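Local coordinates for nickel ABC transporter (Nickel-binding protein) (Bacillus halodurans, PDB 3T66) that probably acts as the extracellular solute-binding component of an ABC transporter, possibly carrying nickel or peptides, at residues I41-V46 against A56-E61; V79-G84 against V157-F162. All coordinates share one frame; numbering follows the deposited sequence.

Interaction 1 (I41-V46 against A56-E61); sequences ITETLV and APWLAE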
ATOM      1  N   ILE A  41      17.762   4.566   9.383  1.00 42.56           N
ATOM      2  CA  ILE A  41      18.208   4.667  10.768  1.00 42.88           C
ATOM      3  C   ILE A  41      17.761   3.427  11.545  1.00 43.38           C
ATOM      4  O   ILE A  41      18.446   2.934  12.473  1.00 43.48           O
ATOM      5  CB  ILE A  41      17.626   5.928  11.458  1.00 42.55           C
ATOM      6  CG1 ILE A  41      18.110   7.178  10.738  1.00 43.55           C
ATOM      7  CG2 ILE A  41      18.052   5.995  12.878  1.00 39.76           C
ATOM      8  CD1 ILE A  41      17.135   8.281  10.698  1.00 45.26           C
ATOM      9  N   THR A  42      16.624   2.913  11.108  1.00 43.18           N
ATOM     10  CA  THR A  42      15.738   2.171  11.960  1.00 43.66           C
ATOM     11  C   THR A  42      15.105   1.056  11.142  1.00 43.09           C
ATOM     12  O   THR A  42      14.936   1.215   9.926  1.00 43.68           O
ATOM     13  CB  THR A  42      14.706   3.199  12.541  1.00 44.50           C
ATOM     14  OG1 THR A  42      14.990   3.433  13.923  1.00 45.43           O
ATOM     15  CG2 THR A  42      13.254   2.752  12.414  1.00 44.41           C
ATOM     16  N   GLU A  43      14.789  -0.064  11.798  1.00 42.35           N
ATOM     17  CA  GLU A  43      14.258  -1.277  11.151  1.00 41.89           C
ATOM     18  C   GLU A  43      13.225  -2.014  11.998  1.00 41.58           C
ATOM     19  O   GLU A  43      13.047  -1.719  13.167  1.00 42.18           O
ATOM     20  CB  GLU A  43      15.405  -2.233  10.888  1.00 41.89           C
ATOM     21  CG  GLU A  43      16.511  -1.607  10.103  1.00 43.47           C
ATOM     22  CD  GLU A  43      17.776  -2.432  10.095  1.00 48.72           C
ATOM     23  OE1 GLU A  43      18.113  -3.022  11.145  1.00 52.31           O
ATOM     24  OE2 GLU A  43      18.443  -2.495   9.038  1.00 50.44           O
ATOM     25  N   THR A  44      12.587  -3.033  11.452  1.00 41.29           N
ATOM     26  CA  THR A  44      11.429  -3.600  12.135  1.00 41.06           C
ATOM     27  C   THR A  44      11.733  -5.043  12.418  1.00 41.03           C
ATOM     28  O   THR A  44      12.717  -5.549  11.888  1.00 41.71           O
ATOM     29  CB  THR A  44      10.198  -3.506  11.224  1.00 41.37           C
ATOM     30  OG1 THR A  44      10.580  -3.983   9.936  1.00 40.31           O
ATOM     31  CG2 THR A  44       9.668  -2.023  11.112  1.00 39.38           C
ATOM     32  N   LEU A  45      10.917  -5.719  13.218  1.00 40.63           N
ATOM     33  CA  LEU A  45      11.140  -7.141  13.467  1.00 41.43           C
ATOM     34  C   LEU A  45      10.949  -7.994  12.216  1.00 42.23           C
ATOM     35  O   LEU A  45      11.518  -9.087  12.037  1.00 42.32           O
ATOM     36  CB  LEU A  45      10.221  -7.654  14.567  1.00 41.47           C
ATOM     37  CG  LEU A  45      10.254  -6.982  15.954  1.00 42.68           C
ATOM     38  CD1 LEU A  45       9.234  -7.553  16.945  1.00 43.30           C
ATOM     39  CD2 LEU A  45      11.604  -7.087  16.558  1.00 43.29           C
ATOM     40  N   VAL A  46      10.171  -7.470  11.305  1.00 43.40           N
ATOM     41  CA  VAL A  46       9.695  -8.287  10.237  1.00 44.54           C
ATOM     42  C   VAL A  46       9.505  -7.350   9.089  1.00 45.08           C
ATOM     43  O   VAL A  46       9.297  -6.196   9.336  1.00 45.89           O
ATOM     44  CB  VAL A  46       8.454  -8.966  10.750  1.00 44.08           C
ATOM     45  CG1 VAL A  46       7.352  -8.831   9.843  1.00 45.04           C
ATOM     46  CG2 VAL A  46       8.767 -10.397  10.987  1.00 45.48           C
ATOM     47  N   ALA A  56       8.539 -11.603   5.858  1.00 47.03           N
ATOM     48  CA  ALA A  56       9.837 -12.246   6.072  1.00 46.39           C
ATOM     49  C   ALA A  56      10.525 -11.755   7.349  1.00 47.05           C
ATOM     50  O   ALA A  56      10.368 -10.593   7.747  1.00 47.00           O
ATOM     51  CB  ALA A  56      10.722 -11.995   4.923  1.00 44.86           C
ATOM     52  N   PRO A  57      11.355 -12.562   7.952  1.00 47.41           N
ATOM     53  CA  PRO A  57      12.100 -12.071   9.087  1.00 46.79           C
ATOM     54  C   PRO A  57      13.129 -11.033   8.722  1.00 45.95           C
ATOM     55  O   PRO A  57      13.734 -11.104   7.693  1.00 45.62           O
ATOM     56  CB  PRO A  57      12.797 -13.318   9.587  1.00 46.94           C
ATOM     57  CG  PRO A  57      12.612 -14.308   8.580  1.00 46.71           C
ATOM     58  CD  PRO A  57      11.359 -14.017   7.940  1.00 47.79           C
ATOM     59  N   TRP A  58      13.289 -10.046   9.581  1.00 45.72           N
ATOM     60  CA  TRP A  58      14.345  -9.093   9.466  1.00 44.23           C
ATOM     61  C   TRP A  58      15.085  -9.108  10.774  1.00 44.37           C
ATOM     62  O   TRP A  58      15.972  -9.870  10.951  1.00 44.17           O
ATOM     63  CB  TRP A  58      13.742  -7.740   9.196  1.00 43.49           C
ATOM     64  CG  TRP A  58      14.594  -6.811   8.506  1.00 40.82           C
ATOM     65  CD1 TRP A  58      15.799  -7.042   8.019  1.00 38.11           C
ATOM     66  CD2 TRP A  58      14.298  -5.474   8.234  1.00 39.98           C
ATOM     67  NE1 TRP A  58      16.302  -5.934   7.456  1.00 38.40           N
ATOM     68  CE2 TRP A  58      15.379  -4.945   7.571  1.00 38.08           C
ATOM     69  CE3 TRP A  58      13.209  -4.664   8.489  1.00 41.26           C
ATOM     70  CZ2 TRP A  58      15.413  -3.648   7.157  1.00 36.02           C
ATOM     71  CZ3 TRP A  58      13.244  -3.391   8.076  1.00 39.04           C
ATOM     72  CH2 TRP A  58      14.335  -2.885   7.431  1.00 38.88           C
ATOM     73  N   LEU A  59      14.671  -8.290  11.715  1.00 44.63           N
ATOM     74  CA  LEU A  59      15.291  -8.222  13.022  1.00 44.42           C
ATOM     75  C   LEU A  59      15.032  -9.439  13.813  1.00 45.05           C
ATOM     76  O   LEU A  59      15.753  -9.763  14.705  1.00 45.01           O
ATOM     77  CB  LEU A  59      14.816  -7.033  13.803  1.00 43.76           C
ATOM     78  CG  LEU A  59      15.436  -5.705  13.459  1.00 43.30           C
ATOM     79  CD1 LEU A  59      15.199  -4.761  14.533  1.00 39.77           C
ATOM     80  CD2 LEU A  59      16.852  -5.853  13.225  1.00 40.34           C
ATOM     81  N   ALA A  60      13.924 -10.069  13.522  1.00 45.92           N
ATOM     82  CA  ALA A  60      13.563 -11.341  14.134  1.00 47.15           C
ATOM     83  C   ALA A  60      13.920 -12.449  13.157  1.00 48.49           C
ATOM     84  O   ALA A  60      13.799 -12.268  11.925  1.00 48.42           O
ATOM     85  CB  ALA A  60      12.092 -11.373  14.431  1.00 46.56           C
ATOM     86  N   GLU A  61      14.375 -13.583  13.697  1.00 49.45           N
ATOM     87  CA  GLU A  61      14.671 -14.796  12.898  1.00 49.97           C
ATOM     88  C   GLU A  61      13.426 -15.573  12.476  1.00 49.16           C
ATOM     89  O   GLU A  61      13.391 -16.172  11.396  1.00 48.76           O
ATOM     90  CB  GLU A  61      15.478 -15.758  13.750  1.00 50.48           C
ATOM     91  CG  GLU A  61      16.913 -16.016  13.394  1.00 54.70           C
ATOM     92  CD  GLU A  61      17.603 -16.730  14.580  1.00 62.79           C
ATOM     93  OE1 GLU A  61      18.723 -16.313  15.020  1.00 66.21           O
ATOM     94  OE2 GLU A  61      16.994 -17.692  15.126  1.00 65.15           O
TER
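Leu45 and Trp58 meet through their backbones. The carbonyl O of Leu45 takes two hydrogen bonds. One comes from Trp58 N at 3.2 Å, tilted 39° out of the carbonyl plane. The other comes from Ala60 N at 3.0 Å and lies in that plane, on a lone pair. One acceptor therefore holds both sides of the bend at Leu59. A weak bond from Leu59 N to Thr44 O adds to this. Val46 and Pro57 form an antiparallel non-hydrogen-bonded pair with diverging side chains, and Val46 CA makes a CA-H...O contact with Ala56 O.

The indole of Trp58 makes the main side-chain contact. Its CG is anti to the backbone N (chi1 -154°), and the ring reaches back along residues 43 and 44. Glu43 CB makes a CH-pi contact over one face, 3.8 Å from the centroid of the six-membered ring. Thr44 OG1 lies at the ring edge, in plane, near CE3. That hydroxyl also donates to Val46 O at 2.6 Å. Arg47 makes a cation-pi contact with Trp58. The carboxylate of Glu43 continues past the ring to Thr159, Tyr181 and Trp182, where it is hydrogen-bonded.

Apolar packing is lighter. Leu45 CD2 touches Leu59 CB at 4.2 Å, and Leu45 CB lies equally far from Ala60 CB.

The contact sits where the small antiparallel hairpin of strands 46-48 and 55-57 gives way to strand 60-64, an outer strand of a four-stranded sheet. Ala60 packs on Ile73 and Leu75 of strand 70-75.

Interaction 2 (V79-G84 against V157-F162); sequences VTFQNG and VGTGPF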
ATOM      1  N   VAL A  79      22.604  -8.737  16.473  1.00 45.84           N
ATOM      2  CA  VAL A  79      22.337  -7.364  16.060  1.00 44.10           C
ATOM      3  C   VAL A  79      22.770  -6.431  17.156  1.00 43.79           C
ATOM      4  O   VAL A  79      22.644  -6.791  18.320  1.00 44.14           O
ATOM      5  CB  VAL A  79      20.843  -7.122  15.704  1.00 44.45           C
ATOM      6  CG1 VAL A  79      20.500  -5.648  15.744  1.00 44.19           C
ATOM      7  CG2 VAL A  79      20.487  -7.670  14.338  1.00 42.54           C
ATOM      8  N   THR A  80      23.301  -5.262  16.788  1.00 42.55           N
ATOM      9  CA  THR A  80      23.611  -4.209  17.722  1.00 43.02           C
ATOM     10  C   THR A  80      23.050  -2.888  17.234  1.00 43.27           C
ATOM     11  O   THR A  80      23.051  -2.612  16.014  1.00 43.20           O
ATOM     12  CB  THR A  80      25.148  -3.966  17.873  1.00 43.99           C
ATOM     13  OG1 THR A  80      25.705  -3.488  16.627  1.00 45.16           O
ATOM     14  CG2 THR A  80      25.915  -5.230  18.398  1.00 43.25           C
ATOM     15  N   PHE A  81      22.621  -2.054  18.182  1.00 43.07           N
ATOM     16  CA  PHE A  81      22.267  -0.662  17.887  1.00 43.33           C
ATOM     17  C   PHE A  81      23.486   0.151  17.461  1.00 44.14           C
ATOM     18  O   PHE A  81      24.609  -0.189  17.744  1.00 44.28           O
ATOM     19  CB  PHE A  81      21.585   0.039  19.074  1.00 42.61           C
ATOM     20  CG  PHE A  81      20.313  -0.622  19.520  1.00 41.92           C
ATOM     21  CD1 PHE A  81      19.091  -0.255  18.975  1.00 41.54           C
ATOM     22  CD2 PHE A  81      20.331  -1.627  20.497  1.00 41.40           C
ATOM     23  CE1 PHE A  81      17.904  -0.897  19.383  1.00 40.04           C
ATOM     24  CE2 PHE A  81      19.150  -2.271  20.905  1.00 39.28           C
ATOM     25  CZ  PHE A  81      17.956  -1.924  20.335  1.00 37.96           C
ATOM     26  N   GLN A  82      23.224   1.233  16.748  1.00 45.69           N
ATOM     27  CA  GLN A  82      24.228   2.167  16.300  1.00 46.88           C
ATOM     28  C   GLN A  82      25.126   2.633  17.430  1.00 48.08           C
ATOM     29  O   GLN A  82      26.294   2.987  17.217  1.00 49.44           O
ATOM     30  CB  GLN A  82      23.540   3.362  15.657  1.00 46.47           C
ATOM     31  CG  GLN A  82      23.129   3.130  14.207  1.00 47.29           C
ATOM     32  CD  GLN A  82      21.701   3.488  13.950  1.00 46.02           C
ATOM     33  OE1 GLN A  82      21.039   4.019  14.820  1.00 45.84           O
ATOM     34  NE2 GLN A  82      21.201   3.158  12.761  1.00 45.62           N
ATOM     35  N   ASN A  83      24.602   2.640  18.646  1.00 49.08           N
ATOM     36  CA  ASN A  83      25.423   3.099  19.746  1.00 49.46           C
ATOM     37  C   ASN A  83      26.259   1.953  20.287  1.00 49.80           C
ATOM     38  O   ASN A  83      27.041   2.170  21.160  1.00 50.78           O
ATOM     39  CB  ASN A  83      24.572   3.731  20.846  1.00 49.44           C
ATOM     40  CG  ASN A  83      23.744   2.707  21.597  1.00 49.30           C
ATOM     41  OD1 ASN A  83      23.878   1.500  21.366  1.00 50.31           O
ATOM     42  ND2 ASN A  83      22.871   3.179  22.481  1.00 45.46           N
ATOM     43  N   GLY A  84      26.091   0.738  19.778  1.00 50.03           N
ATOM     44  CA  GLY A  84      26.904  -0.392  20.208  1.00 49.52           C
ATOM     45  C   GLY A  84      26.196  -1.402  21.106  1.00 50.11           C
ATOM     46  O   GLY A  84      26.561  -2.574  21.100  1.00 50.64           O
ATOM     47  N   VAL A 157      18.111   6.104  18.063  1.00 49.88           N
ATOM     48  CA  VAL A 157      19.222   5.181  17.891  1.00 48.64           C
ATOM     49  C   VAL A 157      18.714   3.806  17.619  1.00 47.18           C
ATOM     50  O   VAL A 157      18.212   3.137  18.518  1.00 46.95           O
ATOM     51  CB  VAL A 157      20.245   5.258  19.046  1.00 48.78           C
ATOM     52  CG1 VAL A 157      21.004   3.938  19.209  1.00 48.47           C
ATOM     53  CG2 VAL A 157      21.215   6.354  18.712  1.00 49.66           C
ATOM     54  N   GLY A 158      18.823   3.411  16.358  1.00 46.06           N
ATOM     55  CA  GLY A 158      18.256   2.160  15.898  1.00 44.68           C
ATOM     56  C   GLY A 158      19.301   1.243  15.341  1.00 44.10           C
ATOM     57  O   GLY A 158      20.493   1.428  15.576  1.00 44.16           O
ATOM     58  N   THR A 159      18.852   0.269  14.568  1.00 43.53           N
ATOM     59  CA  THR A 159      19.744  -0.743  14.069  1.00 43.07           C
ATOM     60  C   THR A 159      20.075  -0.568  12.589  1.00 42.70           C
ATOM     61  O   THR A 159      20.760  -1.400  11.989  1.00 42.71           O
ATOM     62  CB  THR A 159      19.183  -2.123  14.333  1.00 42.59           C
ATOM     63  OG1 THR A 159      18.032  -2.290  13.520  1.00 44.76           O
ATOM     64  CG2 THR A 159      18.764  -2.246  15.772  1.00 42.02           C
ATOM     65  N   GLY A 160      19.623   0.525  11.994  1.00 42.82           N
ATOM     66  CA  GLY A 160      19.912   0.747  10.571  1.00 42.08           C
ATOM     67  C   GLY A 160      21.392   0.860  10.225  1.00 41.93           C
ATOM     68  O   GLY A 160      22.247   1.167  11.068  1.00 41.79           O
ATOM     69  N   PRO A 161      21.700   0.627   8.963  1.00 41.41           N
ATOM     70  CA  PRO A 161      22.969   0.923   8.350  1.00 41.10           C
ATOM     71  C   PRO A 161      23.343   2.427   8.370  1.00 40.86           C
ATOM     72  O   PRO A 161      24.459   2.777   7.967  1.00 41.59           O
ATOM     73  CB  PRO A 161      22.702   0.539   6.896  1.00 41.15           C
ATOM     74  CG  PRO A 161      21.288   0.941   6.699  1.00 39.98           C
ATOM     75  CD  PRO A 161      20.688   0.323   7.948  1.00 41.08           C
ATOM     76  N   PHE A 162      22.458   3.329   8.770  1.00 40.11           N
ATOM     77  CA  PHE A 162      22.913   4.739   8.852  1.00 40.76           C
ATOM     78  C   PHE A 162      22.585   5.332  10.162  1.00 42.01           C
ATOM     79  O   PHE A 162      21.446   5.307  10.595  1.00 43.16           O
ATOM     80  CB  PHE A 162      22.425   5.638   7.689  1.00 39.10           C
ATOM     81  CG  PHE A 162      22.999   5.239   6.418  1.00 36.80           C
ATOM     82  CD1 PHE A 162      24.294   5.549   6.123  1.00 39.05           C
ATOM     83  CD2 PHE A 162      22.316   4.417   5.579  1.00 37.21           C
ATOM     84  CE1 PHE A 162      24.886   5.092   4.972  1.00 40.51           C
ATOM     85  CE2 PHE A 162      22.885   3.940   4.410  1.00 40.06           C
ATOM     86  CZ  PHE A 162      24.172   4.270   4.105  1.00 41.66           C
TER
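Gln82 meets Gly158 and Gly160 with its backbone and side chain. Its backbone N bonds to Gly158 O, although the place of that oxygen is less sure. CB lies near the same oxygen. CG is anti to its own carbonyl carbon (chi1 -82°), and the chain bends at chi2. CG runs on between Gly158 O and Gly160 O. At the tip the two ends of the amide serve different residues. OE1 accepts from Gly158 N at 2.8 Å, with the donor 38° above the amide carbonyl plane. NE2 donates to Gly160 O at 2.8 Å and also to Ile41 O. An alanine here would probably leave Gly158 N and Gly160 O without these mates and open a gap beside the glycines.

Beside it, Phe81 CB packs on Val157 CG1 at 3.9 Å. Thr159 CG2 lies 3.8 Å from both Phe81 CD1 and Val79 CG1. Val157 CG1 also meets the amide of Asn83, whose OD1 accepts from Lys85 N.

Residues 81-84 form a type I beta turn, closed by Gly84 N to Phe81 O. The turn lies between strand 70-75 and helix 89-100. Its partner loop leads directly into strand 162-168.

How the interactions relate
From the N terminus, the chain leaves helix 35-38 and enters 41-46. Interaction 1 closes first, returning at 56-61 after the short hairpin turn. The chain then runs through strands 60-64 and 70-75 to 79-84. Interaction 2 closes a much longer loop at 157-162, which holds helices 89-100 and 104-110 and strands 112-118 and 121-126. The two contacts follow in series and neither nest nor cross. Their centres are about 12 Å apart, and they touch mainly through 41-46, with Leu59 also packing against Thr159. Ile41 O probably accepts from Gly160 N at 2.7 Å. The two contacts thus tie the hairpin, the four-stranded sheet and the start of strand 162-168 together.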